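Local coordinates for protein beta-mannosidase (Trichoderma harzianum, PDB 4CVU) that probably hydrolyses terminal beta-linked mannose residues from the non-reducing ends of mannosides, as a fungal glycoside hydrolase of family 2, at residues E614-N618 with F668-C672; E653-P657 with V852-Q856; P657-T662 with L936-P942. The contacts are given in a common frame with arbitrary orientation. Numbering follows the deposited sequence.

Interaction 1. Residues E614-N618 with F668-C672; sequences ELSFN and FSSWC. With CA (calcium ion), chain B; NAG (2-acetamido-2-deoxy-beta-D-glucopyranose), chain C; NAG (2-acetamido-2-deoxy-beta-D-glucopyranose), chain H.
A sugar methyl lies beside two protein rings here, where the N-glycosylated loop between helices 603-609 and 620-625 packs on helix 664-692. Asn618, in an Asn-X-Ser/Thr sequon, carries the glycan (ND2 to C1 of NAG chain C, 1.4 Å). The acetyl methyl C8 of that NAG lies over a face of Phe617 (CD1 to C8, 3.3 Å) and over a face of Trp671 (CZ3 to C8, 3.7 Å). The loop comes nearest the helix at Ser616 and Phe668, whose CA atoms are 5.2 Å apart. Leu615 centres an inverse gamma turn (phi/psi -85/73). Ser616 is extended (-147/155). Phe617 has helix-like angles (-49/-41). Phe668 (chi1 t) points toward the loop and lies against its backbone: Leu615 O is 3.4 Å from Phe668 CG, and Phe617 N is 3.3 Å from Phe668 CD1. Phe617 (chi1 t) and Trp671 form a T-shaped pair, the Trp671 edge toward the Phe617 face, with centroids 5.6 Å apart and planes at 71°. No hydrogen bond crosses. Trp671 NE1 hydrogen-bonds to Pro659 O, outside the two segments. At the start of the loop, Glu614 binds a calcium ion through OE2 (2.1 Å) and, more loosely, OE1 (2.9 Å).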
loop_
_atom_site.group_PDB
_atom_site.type_symbol
_atom_site.label_atom_id
_atom_site.label_comp_id
_atom_site.label_asym_id
_atom_site.label_seq_id
_atom_site.Cartn_x
_atom_site.Cartn_y
_atom_site.Cartn_z
ATOM N N GLU A 614 -2.221 -5.214 -6.583
ATOM C CA GLU A 614 -1.653 -6.547 -6.459
ATOM C C GLU A 614 -2.530 -7.564 -5.743
ATOM O O GLU A 614 -2.096 -8.669 -5.499
ATOM C CB GLU A 614 -0.271 -6.459 -5.743
ATOM C CG GLU A 614 0.810 -5.792 -6.571
ATOM C CD GLU A 614 1.102 -6.531 -7.856
ATOM O OE1 GLU A 614 1.604 -7.671 -7.861
ATOM O OE2 GLU A 614 0.867 -5.952 -8.912
ATOM N N LEU A 615 -3.763 -7.197 -5.407
ATOM C CA LEU A 615 -4.645 -8.073 -4.680
ATOM C C LEU A 615 -5.407 -9.026 -5.600
ATOM O O LEU A 615 -6.597 -8.873 -5.813
ATOM C CB LEU A 615 -5.633 -7.240 -3.864
ATOM C CG LEU A 615 -5.036 -6.311 -2.806
ATOM C CD1 LEU A 615 -6.121 -5.429 -2.212
ATOM C CD2 LEU A 615 -4.332 -7.036 -1.663
ATOM N N SER A 616 -4.716 -10.022 -6.141
ATOM C CA SER A 616 -5.398 -11.089 -6.876
ATOM C C SER A 616 -4.643 -12.358 -6.660
ATOM O O SER A 616 -3.455 -12.344 -6.355
ATOM C CB SER A 616 -5.578 -10.773 -8.378
ATOM O OG SER A 616 -4.314 -10.760 -9.025
ATOM N N PHE A 617 -5.322 -13.483 -6.792
ATOM C CA PHE A 617 -4.775 -14.754 -6.322
ATOM C C PHE A 617 -3.339 -14.944 -6.820
ATOM O O PHE A 617 -2.470 -15.343 -6.096
ATOM C CB PHE A 617 -5.693 -15.892 -6.747
ATOM C CG PHE A 617 -5.440 -17.205 -6.036
ATOM C CD1 PHE A 617 -4.528 -18.107 -6.528
ATOM C CD2 PHE A 617 -6.159 -17.554 -4.900
ATOM C CE1 PHE A 617 -4.305 -19.366 -5.908
ATOM C CE2 PHE A 617 -5.952 -18.787 -4.268
ATOM C CZ PHE A 617 -4.991 -19.692 -4.757
ATOM N N ASN A 618 -3.105 -14.572 -8.077
ATOM C CA ASN A 618 -1.865 -14.913 -8.768
ATOM C C ASN A 618 -1.146 -13.657 -9.248
ATOM O O ASN A 618 -0.485 -13.677 -10.269
ATOM C CB ASN A 618 -2.221 -15.771 -9.973
ATOM C CG ASN A 618 -2.139 -17.257 -9.721
ATOM O OD1 ASN A 618 -1.401 -17.764 -8.830
ATOM N ND2 ASN A 618 -2.875 -17.978 -10.515
ATOM N N PHE A 668 -10.947 -12.094 -4.988
ATOM C CA PHE A 668 -9.695 -12.395 -4.290
ATOM C C PHE A 668 -10.022 -12.755 -2.836
ATOM O O PHE A 668 -9.591 -13.803 -2.342
ATOM C CB PHE A 668 -8.752 -11.196 -4.350
ATOM C CG PHE A 668 -7.427 -11.417 -3.638
ATOM C CD1 PHE A 668 -6.642 -12.516 -3.940
ATOM C CD2 PHE A 668 -6.978 -10.532 -2.654
ATOM C CE1 PHE A 668 -5.450 -12.731 -3.286
ATOM C CE2 PHE A 668 -5.773 -10.737 -2.008
ATOM C CZ PHE A 668 -5.004 -11.852 -2.333
ATOM N N SER A 669 -10.744 -11.878 -2.125
ATOM C CA SER A 669 -11.090 -12.190 -0.765
ATOM C C SER A 669 -11.751 -13.568 -0.611
ATOM O O SER A 669 -11.514 -14.275 0.383
ATOM C CB SER A 669 -12.094 -11.250 -0.233
ATOM O OG SER A 669 -12.256 -11.571 1.123
ATOM N N SER A 670 -12.645 -13.868 -1.532
ATOM C CA SER A 670 -13.440 -15.102 -1.483
ATOM C C SER A 670 -12.612 -16.323 -1.822
ATOM O O SER A 670 -12.854 -17.409 -1.258
ATOM C CB SER A 670 -14.594 -15.055 -2.474
ATOM O OG SER A 670 -15.735 -14.493 -1.929
ATOM N N TRP A 671 -11.700 -16.192 -2.779
ATOM C CA TRP A 671 -10.739 -17.284 -3.060
ATOM C C TRP A 671 -9.825 -17.490 -1.839
ATOM O O TRP A 671 -9.504 -18.590 -1.487
ATOM C CB TRP A 671 -9.905 -17.016 -4.362
ATOM C CG TRP A 671 -10.537 -17.581 -5.567
ATOM C CD1 TRP A 671 -11.481 -17.006 -6.375
ATOM C CD2 TRP A 671 -10.344 -18.907 -6.066
ATOM N NE1 TRP A 671 -11.850 -17.890 -7.356
ATOM C CE2 TRP A 671 -11.190 -19.070 -7.169
ATOM C CE3 TRP A 671 -9.547 -19.979 -5.661
ATOM C CZ2 TRP A 671 -11.245 -20.249 -7.903
ATOM C CZ3 TRP A 671 -9.592 -21.158 -6.383
ATOM C CH2 TRP A 671 -10.427 -21.281 -7.498
ATOM N N CYS A 672 -9.361 -16.427 -1.202
ATOM C CA CYS A 672 -8.564 -16.609 0.007
ATOM C C CYS A 672 -9.273 -17.453 1.099
ATOM O O CYS A 672 -8.634 -18.224 1.795
ATOM C CB CYS A 672 -8.129 -15.244 0.597
ATOM S SG CYS A 672 -6.858 -14.430 -0.404
HETATM CA CA CA B . 1.235 -7.125 -10.666
HETATM C C1 NAG C . -2.873 -19.408 -10.500
HETATM C C2 NAG C . -4.182 -20.119 -10.775
HETATM C C3 NAG C . -3.996 -21.603 -11.099
HETATM C C4 NAG C . -2.888 -21.873 -12.122
HETATM C C5 NAG C . -1.676 -21.122 -11.668
HETATM C C6 NAG C . -0.494 -21.288 -12.627
HETATM C C7 NAG C . -6.132 -19.244 -9.593
HETATM C C8 NAG C . -7.022 -19.315 -8.380
HETATM N N2 NAG C . -5.080 -20.042 -9.630
HETATM O O3 NAG C . -5.209 -22.137 -11.574
HETATM O O4 NAG C . -2.542 -23.238 -12.182
HETATM O O5 NAG C . -1.962 -19.744 -11.532
HETATM O O6 NAG C . -0.841 -20.823 -13.917
HETATM O O7 NAG C . -6.431 -18.472 -10.513
HETATM C C1 NAG H . -12.223 -14.934 -9.994
HETATM C C2 NAG H . -12.443 -14.609 -11.490
HETATM C C3 NAG H . -12.264 -15.814 -12.407
HETATM C C4 NAG H . -10.955 -16.506 -12.083
HETATM C C5 NAG H . -10.932 -16.877 -10.598
HETATM C C6 NAG H . -9.618 -17.566 -10.200
HETATM C C7 NAG H . -13.890 -12.799 -12.199
HETATM C C8 NAG H . -15.282 -12.304 -12.498
HETATM N N2 NAG H . -13.741 -14.043 -11.762
HETATM O O3 NAG H . -12.231 -15.353 -13.742
HETATM O O4 NAG H . -10.841 -17.675 -12.869
HETATM O O5 NAG H . -11.073 -15.715 -9.823
HETATM O O6 NAG H . -8.507 -16.748 -10.503
HETATM O O7 NAG H . -12.935 -12.067 -12.372
HETATM O O HOH W 1 0.574 -9.047 -11.419
#

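Interaction 2. Residues E653-P657 with V852-Q856; sequences ERYYP and VWPNQ. With NAG (2-acetamido-2-deoxy-beta-D-glucopyranose), chain D.
The C-terminal end of helix 638-655 meets the loop between strands 841-849 and 864-869, which lie in different beta sheets, at a short 3-10 turn, 854-856. Tyr656 is the first residue to leave helical geometry (phi/psi -124/154), and its CA is 4.4 Å from that of Asn855. The last carbonyls of a helix have no NH of a following turn, so they need other donors; Asn855 supplies two. Its backbone N bonds to Tyr655 O at 2.8 Å. Its side chain (chi1 p) gives a weak bond from ND2 to Arg654 O at 3.0 Å. Water 2 donates to Glu653 O (2.7 Å) and Tyr656 O (2.8 Å), and accepts from Asn855 ND2 at 3.1 Å. The turn is also held internally: Gln856 N bonds to Trp853 O (2.8 Å), and Trp853 N to Gln856 OE1 (3.1 Å). Tyr655 (chi1 m) turns its edge to the face of Trp853 (chi1 m), with centroids 4.9 Å apart and planes at 74°. Tyr656 CE1 touches Pro854 CG at 3.3 Å. The phenol oxygens bond elsewhere, Tyr655 OH to Thr577 O and Tyr656 OH to Asp681 OD2. Glu653 OE2 accepts from O6 of NAG chain D at 2.7 Å. The chemistry implies a helix end joined to a loop distant in sequence: the carbonyls of Glu653, Arg654 (weakly), Tyr655 and, just beyond the helix, Tyr656 find donors in Asn855 and a water, flanked by aromatic and proline packing.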
loop_
_atom_site.group_PDB
_atom_site.type_symbol
_atom_site.label_atom_id
_atom_site.label_comp_id
_atom_site.label_asym_id
_atom_site.label_seq_id
_atom_site.Cartn_x
_atom_site.Cartn_y
_atom_site.Cartn_z
ATOM N N GLU A 653 -10.660 -26.435 -5.922
ATOM C CA GLU A 653 -11.421 -26.847 -7.085
ATOM C C GLU A 653 -11.980 -28.229 -6.865
ATOM O O GLU A 653 -13.068 -28.518 -7.297
ATOM C CB GLU A 653 -10.591 -26.827 -8.369
ATOM C CG GLU A 653 -10.289 -25.430 -8.896
ATOM C CD GLU A 653 -9.269 -25.425 -10.018
ATOM O OE1 GLU A 653 -8.629 -26.467 -10.312
ATOM O OE2 GLU A 653 -9.137 -24.362 -10.628
ATOM N N ARG A 654 -11.248 -29.055 -6.140
ATOM C CA ARG A 654 -11.661 -30.455 -5.944
ATOM C C ARG A 654 -12.788 -30.603 -4.932
ATOM O O ARG A 654 -13.599 -31.517 -5.070
ATOM C CB ARG A 654 -10.489 -31.306 -5.515
ATOM C CG ARG A 654 -10.836 -32.783 -5.353
ATOM C CD ARG A 654 -9.612 -33.595 -4.936
ATOM N NE ARG A 654 -8.706 -33.882 -6.049
ATOM C CZ ARG A 654 -8.799 -34.945 -6.864
ATOM N NH1 ARG A 654 -9.762 -35.841 -6.733
ATOM N NH2 ARG A 654 -7.916 -35.095 -7.838
ATOM N N TYR A 655 -12.864 -29.682 -3.961
ATOM C CA TYR A 655 -13.730 -29.865 -2.800
ATOM C C TYR A 655 -14.729 -28.758 -2.489
ATOM O O TYR A 655 -15.798 -29.054 -1.929
ATOM C CB TYR A 655 -12.872 -30.111 -1.544
ATOM C CG TYR A 655 -12.098 -31.402 -1.594
ATOM C CD1 TYR A 655 -12.740 -32.638 -1.479
ATOM C CD2 TYR A 655 -10.734 -31.394 -1.749
ATOM C CE1 TYR A 655 -12.015 -33.825 -1.508
ATOM C CE2 TYR A 655 -10.015 -32.564 -1.794
ATOM C CZ TYR A 655 -10.652 -33.773 -1.684
ATOM O OH TYR A 655 -9.908 -34.919 -1.722
ATOM N N TYR A 656 -14.403 -27.516 -2.851
ATOM C CA TYR A 656 -15.182 -26.347 -2.417
ATOM C C TYR A 656 -15.714 -25.475 -3.552
ATOM O O TYR A 656 -15.126 -25.407 -4.617
ATOM C CB TYR A 656 -14.351 -25.497 -1.465
ATOM C CG TYR A 656 -14.031 -26.248 -0.215
ATOM C CD1 TYR A 656 -14.899 -26.236 0.860
ATOM C CD2 TYR A 656 -12.905 -27.056 -0.151
ATOM C CE1 TYR A 656 -14.638 -26.982 2.016
ATOM C CE2 TYR A 656 -12.624 -27.808 0.973
ATOM C CZ TYR A 656 -13.494 -27.782 2.046
ATOM O OH TYR A 656 -13.178 -28.548 3.129
ATOM N N PRO A 657 -16.818 -24.760 -3.316
ATOM C CA PRO A 657 -17.301 -23.964 -4.439
ATOM C C PRO A 657 -16.181 -23.029 -4.877
ATOM O O PRO A 657 -15.411 -22.607 -4.044
ATOM C CB PRO A 657 -18.501 -23.214 -3.851
ATOM C CG PRO A 657 -18.909 -24.023 -2.650
ATOM C CD PRO A 657 -17.634 -24.569 -2.110
ATOM N N VAL A 852 -21.756 -35.566 1.095
ATOM C CA VAL A 852 -21.046 -35.238 -0.142
ATOM C C VAL A 852 -19.975 -34.191 0.173
ATOM O O VAL A 852 -19.925 -33.686 1.282
ATOM C CB VAL A 852 -22.008 -34.693 -1.221
ATOM C CG1 VAL A 852 -22.998 -35.773 -1.653
ATOM C CG2 VAL A 852 -22.732 -33.452 -0.713
ATOM N N TRP A 853 -19.142 -33.860 -0.813
ATOM C CA TRP A 853 -18.127 -32.820 -0.633
ATOM C C TRP A 853 -18.838 -31.476 -0.598
ATOM O O TRP A 853 -19.926 -31.331 -1.158
ATOM C CB TRP A 853 -17.063 -32.857 -1.731
ATOM C CG TRP A 853 -16.390 -34.186 -1.783
ATOM C CD1 TRP A 853 -16.435 -35.079 -2.800
ATOM C CD2 TRP A 853 -15.614 -34.801 -0.738
ATOM N NE1 TRP A 853 -15.715 -36.210 -2.467
ATOM C CE2 TRP A 853 -15.202 -36.062 -1.210
ATOM C CE3 TRP A 853 -15.207 -34.394 0.536
ATOM C CZ2 TRP A 853 -14.422 -36.939 -0.440
ATOM C CZ3 TRP A 853 -14.429 -35.263 1.308
ATOM C CH2 TRP A 853 -14.050 -36.523 0.815
ATOM N N PRO A 854 -18.236 -30.492 0.073
ATOM C CA PRO A 854 -18.914 -29.202 0.146
ATOM C C PRO A 854 -19.348 -28.667 -1.213
ATOM O O PRO A 854 -20.442 -28.102 -1.316
ATOM C CB PRO A 854 -17.891 -28.286 0.816
ATOM C CG PRO A 854 -17.025 -29.196 1.601
ATOM C CD PRO A 854 -17.032 -30.557 0.931
ATOM N N ASN A 855 -18.543 -28.867 -2.265
ATOM C CA ASN A 855 -18.921 -28.382 -3.605
ATOM C C ASN A 855 -20.100 -29.066 -4.255
ATOM O O ASN A 855 -20.548 -28.630 -5.297
ATOM C CB ASN A 855 -17.717 -28.367 -4.595
ATOM C CG ASN A 855 -17.100 -29.742 -4.819
ATOM O OD1 ASN A 855 -17.546 -30.751 -4.265
ATOM N ND2 ASN A 855 -16.009 -29.767 -5.572
ATOM N N GLN A 856 -20.585 -30.148 -3.665
ATOM C CA GLN A 856 -21.717 -30.884 -4.198
ATOM C C GLN A 856 -23.018 -30.578 -3.452
ATOM O O GLN A 856 -24.100 -30.959 -3.915
ATOM C CB GLN A 856 -21.404 -32.367 -4.107
ATOM C CG GLN A 856 -20.264 -32.755 -5.039
ATOM C CD GLN A 856 -19.827 -34.203 -4.893
ATOM O OE1 GLN A 856 -19.551 -34.702 -3.786
ATOM N NE2 GLN A 856 -19.708 -34.873 -6.027
HETATM C C1 NAG D . -3.272 -24.005 -13.139
HETATM C C2 NAG D . -2.412 -25.214 -13.501
HETATM C C3 NAG D . -3.136 -26.192 -14.390
HETATM C C4 NAG D . -4.478 -26.548 -13.787
HETATM C C5 NAG D . -5.257 -25.275 -13.515
HETATM C C6 NAG D . -6.588 -25.597 -12.836
HETATM C C7 NAG D . 0.022 -25.079 -13.784
HETATM C C8 NAG D . 1.143 -24.473 -14.573
HETATM N N2 NAG D . -1.220 -24.750 -14.169
HETATM O O3 NAG D . -2.362 -27.354 -14.462
HETATM O O4 NAG D . -5.194 -27.381 -14.674
HETATM O O5 NAG D . -4.526 -24.424 -12.648
HETATM O O6 NAG D . -7.171 -24.385 -12.421
HETATM O O7 NAG D . 0.282 -25.850 -12.856
HETATM O O HOH W 2 -15.316 -26.999 -6.858
#

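Interaction 3. Residues P657-T662 with L936-P942; sequences PTPDKT and LWDLTTP. With CD (cadmium ion), chain Q; NAG (2-acetamido-2-deoxy-beta-D-glucopyranose), chain H.
The C-terminal tail that follows the last strand, 932-934, of the Ig-fold domain runs alongside the loop 657-662 between helices 638-655 and 664-692. CA atoms come closest at Pro659 with Leu939 (5.2 Å) and at Lys661 with Pro942 (4.4 Å). Residues 936-939 are coiled like a helix, with two bonds, Leu939 N to Leu936 O (3.0 Å) and Thr940 N to Trp937 O (3.1 Å). The loop is largely extended, with Pro657 at -57/147 and Pro659 at -61/155.

Apolar contacts come from the two prolines. Pro657 CD touches Leu936 CD1 at 3.7 Å. Pro657 CB meets Thr940 CG2 at 3.6 Å and Leu939 CB at 4.1 Å. Pro659 CG lies 4.4 Å from Leu939 CD2. Leu939 also reaches Leu677 of helix 664-692.

Polar contacts lie further along. Pro659 CA makes a CA-H...O contact with Leu939 O at 3.3 Å. Lys661 (chi1 and chi2 m, then t, t) folds its amine onto the tail. Its NZ bonds to Asp938 O (2.7 Å) and Thr941 O (2.9 Å). Water 3 accepts from Asp660 N (2.8 Å) and donates to Leu939 O (2.9 Å) and Thr941 O (2.7 Å). Pro657 O is buried and finds no polar partner in the model.

At the surface, Asp660 binds a cadmium ion through OD1 and OD2, both at 2.6 Å. Its OD1 also accepts from N2 of NAG chain H at 3.0 Å. Thr662 packs on Gly924 of the second subunit. The chain terminus itself is used: Thr662 N bonds to Pro942 OXT at 3.0 Å, almost straight at 173°.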
loop_
_atom_site.group_PDB
_atom_site.type_symbol
_atom_site.label_atom_id
_atom_site.label_comp_id
_atom_site.label_asym_id
_atom_site.label_seq_id
_atom_site.Cartn_x
_atom_site.Cartn_y
_atom_site.Cartn_z
ATOM N N PRO A 657 -16.818 -24.760 -3.316
ATOM C CA PRO A 657 -17.301 -23.964 -4.439
ATOM C C PRO A 657 -16.181 -23.029 -4.877
ATOM O O PRO A 657 -15.411 -22.607 -4.044
ATOM C CB PRO A 657 -18.501 -23.214 -3.851
ATOM C CG PRO A 657 -18.909 -24.023 -2.650
ATOM C CD PRO A 657 -17.634 -24.569 -2.110
ATOM N N THR A 658 -16.101 -22.739 -6.176
ATOM C CA THR A 658 -15.014 -21.949 -6.753
ATOM C C THR A 658 -15.517 -20.558 -7.031
ATOM O O THR A 658 -16.323 -20.363 -7.947
ATOM C CB THR A 658 -14.549 -22.539 -8.094
ATOM O OG1 THR A 658 -15.693 -22.695 -8.911
ATOM C CG2 THR A 658 -13.876 -23.911 -7.887
ATOM N N PRO A 659 -15.058 -19.570 -6.263
ATOM C CA PRO A 659 -15.711 -18.275 -6.461
ATOM C C PRO A 659 -15.568 -17.708 -7.882
ATOM O O PRO A 659 -14.600 -18.010 -8.575
ATOM C CB PRO A 659 -15.019 -17.368 -5.450
ATOM C CG PRO A 659 -14.534 -18.291 -4.407
ATOM C CD PRO A 659 -14.170 -19.570 -5.102
ATOM N N ASP A 660 -16.514 -16.862 -8.278
ATOM C CA ASP A 660 -16.457 -16.142 -9.541
ATOM C C ASP A 660 -17.109 -14.767 -9.369
ATOM O O ASP A 660 -18.078 -14.449 -10.026
ATOM C CB ASP A 660 -17.190 -16.949 -10.607
ATOM C CG ASP A 660 -16.932 -16.453 -12.007
ATOM O OD1 ASP A 660 -15.796 -16.129 -12.347
ATOM O OD2 ASP A 660 -17.890 -16.421 -12.780
ATOM N N LYS A 661 -16.584 -13.988 -8.451
ATOM C CA LYS A 661 -17.162 -12.703 -8.059
ATOM C C LYS A 661 -16.807 -11.611 -9.039
ATOM O O LYS A 661 -15.672 -11.507 -9.475
ATOM C CB LYS A 661 -16.643 -12.254 -6.701
ATOM C CG LYS A 661 -16.841 -13.237 -5.566
ATOM C CD LYS A 661 -18.277 -13.169 -5.154
ATOM C CE LYS A 661 -18.567 -14.030 -3.967
ATOM N NZ LYS A 661 -20.010 -13.810 -3.716
ATOM N N THR A 662 -17.801 -10.780 -9.343
ATOM C CA THR A 662 -17.690 -9.765 -10.356
ATOM C C THR A 662 -16.745 -8.646 -9.896
ATOM O O THR A 662 -15.931 -8.181 -10.677
ATOM C CB THR A 662 -19.117 -9.248 -10.739
ATOM O OG1 THR A 662 -19.832 -10.316 -11.371
ATOM C CG2 THR A 662 -19.066 -8.053 -11.666
ATOM N N LEU A 936 -21.127 -20.713 3.214
ATOM C CA LEU A 936 -20.702 -21.337 2.004
ATOM C C LEU A 936 -21.440 -20.818 0.790
ATOM O O LEU A 936 -20.847 -20.670 -0.307
ATOM C CB LEU A 936 -20.976 -22.844 2.148
ATOM C CG LEU A 936 -20.302 -23.751 1.150
ATOM C CD1 LEU A 936 -18.796 -23.868 1.369
ATOM C CD2 LEU A 936 -20.961 -25.129 1.272
ATOM N N TRP A 937 -22.747 -20.590 0.946
ATOM C CA TRP A 937 -23.582 -20.076 -0.145
ATOM C C TRP A 937 -22.966 -18.866 -0.812
ATOM O O TRP A 937 -23.035 -18.696 -2.023
ATOM C CB TRP A 937 -24.990 -19.730 0.399
ATOM C CG TRP A 937 -25.808 -18.859 -0.497
ATOM C CD1 TRP A 937 -26.008 -17.500 -0.380
ATOM C CD2 TRP A 937 -26.504 -19.271 -1.667
ATOM N NE1 TRP A 937 -26.783 -17.061 -1.400
ATOM C CE2 TRP A 937 -27.104 -18.118 -2.213
ATOM C CE3 TRP A 937 -26.671 -20.502 -2.310
ATOM C CZ2 TRP A 937 -27.880 -18.150 -3.381
ATOM C CZ3 TRP A 937 -27.439 -20.547 -3.479
ATOM C CH2 TRP A 937 -28.043 -19.368 -4.004
ATOM N N ASP A 938 -22.335 -18.015 -0.017
ATOM C CA ASP A 938 -21.862 -16.742 -0.564
ATOM C C ASP A 938 -20.632 -16.908 -1.478
ATOM O O ASP A 938 -20.363 -16.034 -2.277
ATOM C CB ASP A 938 -21.544 -15.775 0.563
ATOM C CG ASP A 938 -22.784 -15.328 1.272
ATOM O OD1 ASP A 938 -23.615 -14.666 0.631
ATOM O OD2 ASP A 938 -22.938 -15.658 2.458
ATOM N N LEU A 939 -19.935 -18.045 -1.397
ATOM C CA LEU A 939 -18.829 -18.320 -2.324
ATOM C C LEU A 939 -19.321 -18.463 -3.771
ATOM O O LEU A 939 -18.553 -18.249 -4.696
ATOM C CB LEU A 939 -18.072 -19.588 -1.934
ATOM C CG LEU A 939 -17.365 -19.624 -0.567
ATOM C CD1 LEU A 939 -16.604 -20.920 -0.421
ATOM C CD2 LEU A 939 -16.408 -18.460 -0.431
ATOM N N THR A 940 -20.602 -18.777 -3.937
ATOM C CA THR A 940 -21.171 -19.240 -5.198
ATOM C C THR A 940 -21.914 -18.118 -5.950
ATOM O O THR A 940 -22.293 -18.313 -7.089
ATOM C CB THR A 940 -22.122 -20.452 -4.940
ATOM O OG1 THR A 940 -23.453 -20.010 -4.610
ATOM C CG2 THR A 940 -21.609 -21.353 -3.766
ATOM N N THR A 941 -22.116 -16.958 -5.321
ATOM C CA THR A 941 -22.827 -15.841 -5.921
ATOM C C THR A 941 -21.888 -14.874 -6.677
ATOM O O THR A 941 -20.692 -14.827 -6.384
ATOM C CB THR A 941 -23.570 -15.028 -4.843
ATOM O OG1 THR A 941 -22.648 -14.582 -3.843
ATOM C CG2 THR A 941 -24.651 -15.870 -4.174
ATOM N N PRO A 942 -22.406 -14.119 -7.628
ATOM C CA PRO A 942 -21.565 -13.188 -8.350
ATOM C C PRO A 942 -21.298 -11.981 -7.476
ATOM O O PRO A 942 -22.025 -11.826 -6.489
ATOM C CB PRO A 942 -22.411 -12.816 -9.570
ATOM C CG PRO A 942 -23.765 -13.343 -9.318
ATOM C CD PRO A 942 -23.813 -13.832 -7.906
ATOM O OXT PRO A 942 -20.335 -11.259 -7.759
HETATM CD CD CD Q . -16.462 -15.771 -14.799
HETATM C C1 NAG H . -12.223 -14.934 -9.994
HETATM C C2 NAG H . -12.443 -14.609 -11.490
HETATM C C3 NAG H . -12.264 -15.814 -12.407
HETATM C C4 NAG H . -10.955 -16.506 -12.083
HETATM C C5 NAG H . -10.932 -16.877 -10.598
HETATM C C6 NAG H . -9.618 -17.566 -10.200
HETATM C C7 NAG H . -13.890 -12.799 -12.199
HETATM C C8 NAG H . -15.282 -12.304 -12.498
HETATM N N2 NAG H . -13.741 -14.043 -11.762
HETATM O O3 NAG H . -12.231 -15.353 -13.742
HETATM O O4 NAG H . -10.841 -17.675 -12.869
HETATM O O5 NAG H . -11.073 -15.715 -9.823
HETATM O O6 NAG H . -8.507 -16.748 -10.503
HETATM O O7 NAG H . -12.935 -12.067 -12.372
HETATM O O HOH W 3 -19.110 -16.878 -7.137
#

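Interactions 2 and 3 are neighbours. They share Pro657 and join the link between helices 638-655 and 664-692 to the C-terminal beta domains. Interaction 1 stays close to the second helix, covering it with the loop 614-618. It is the buried contact and is apolar and aromatic. The other two are partly buried and add hydrogen bonds and bridging waters to their apolar packing. Backbone carbonyls are the acceptors in interaction 2; interaction 3 adds a lysine amine and the terminal carboxylate. A hydrogen bond from Trp671 to Pro659 O joins interactions 1 and 3. NAG chain H touches both, and glycan sugars border all three.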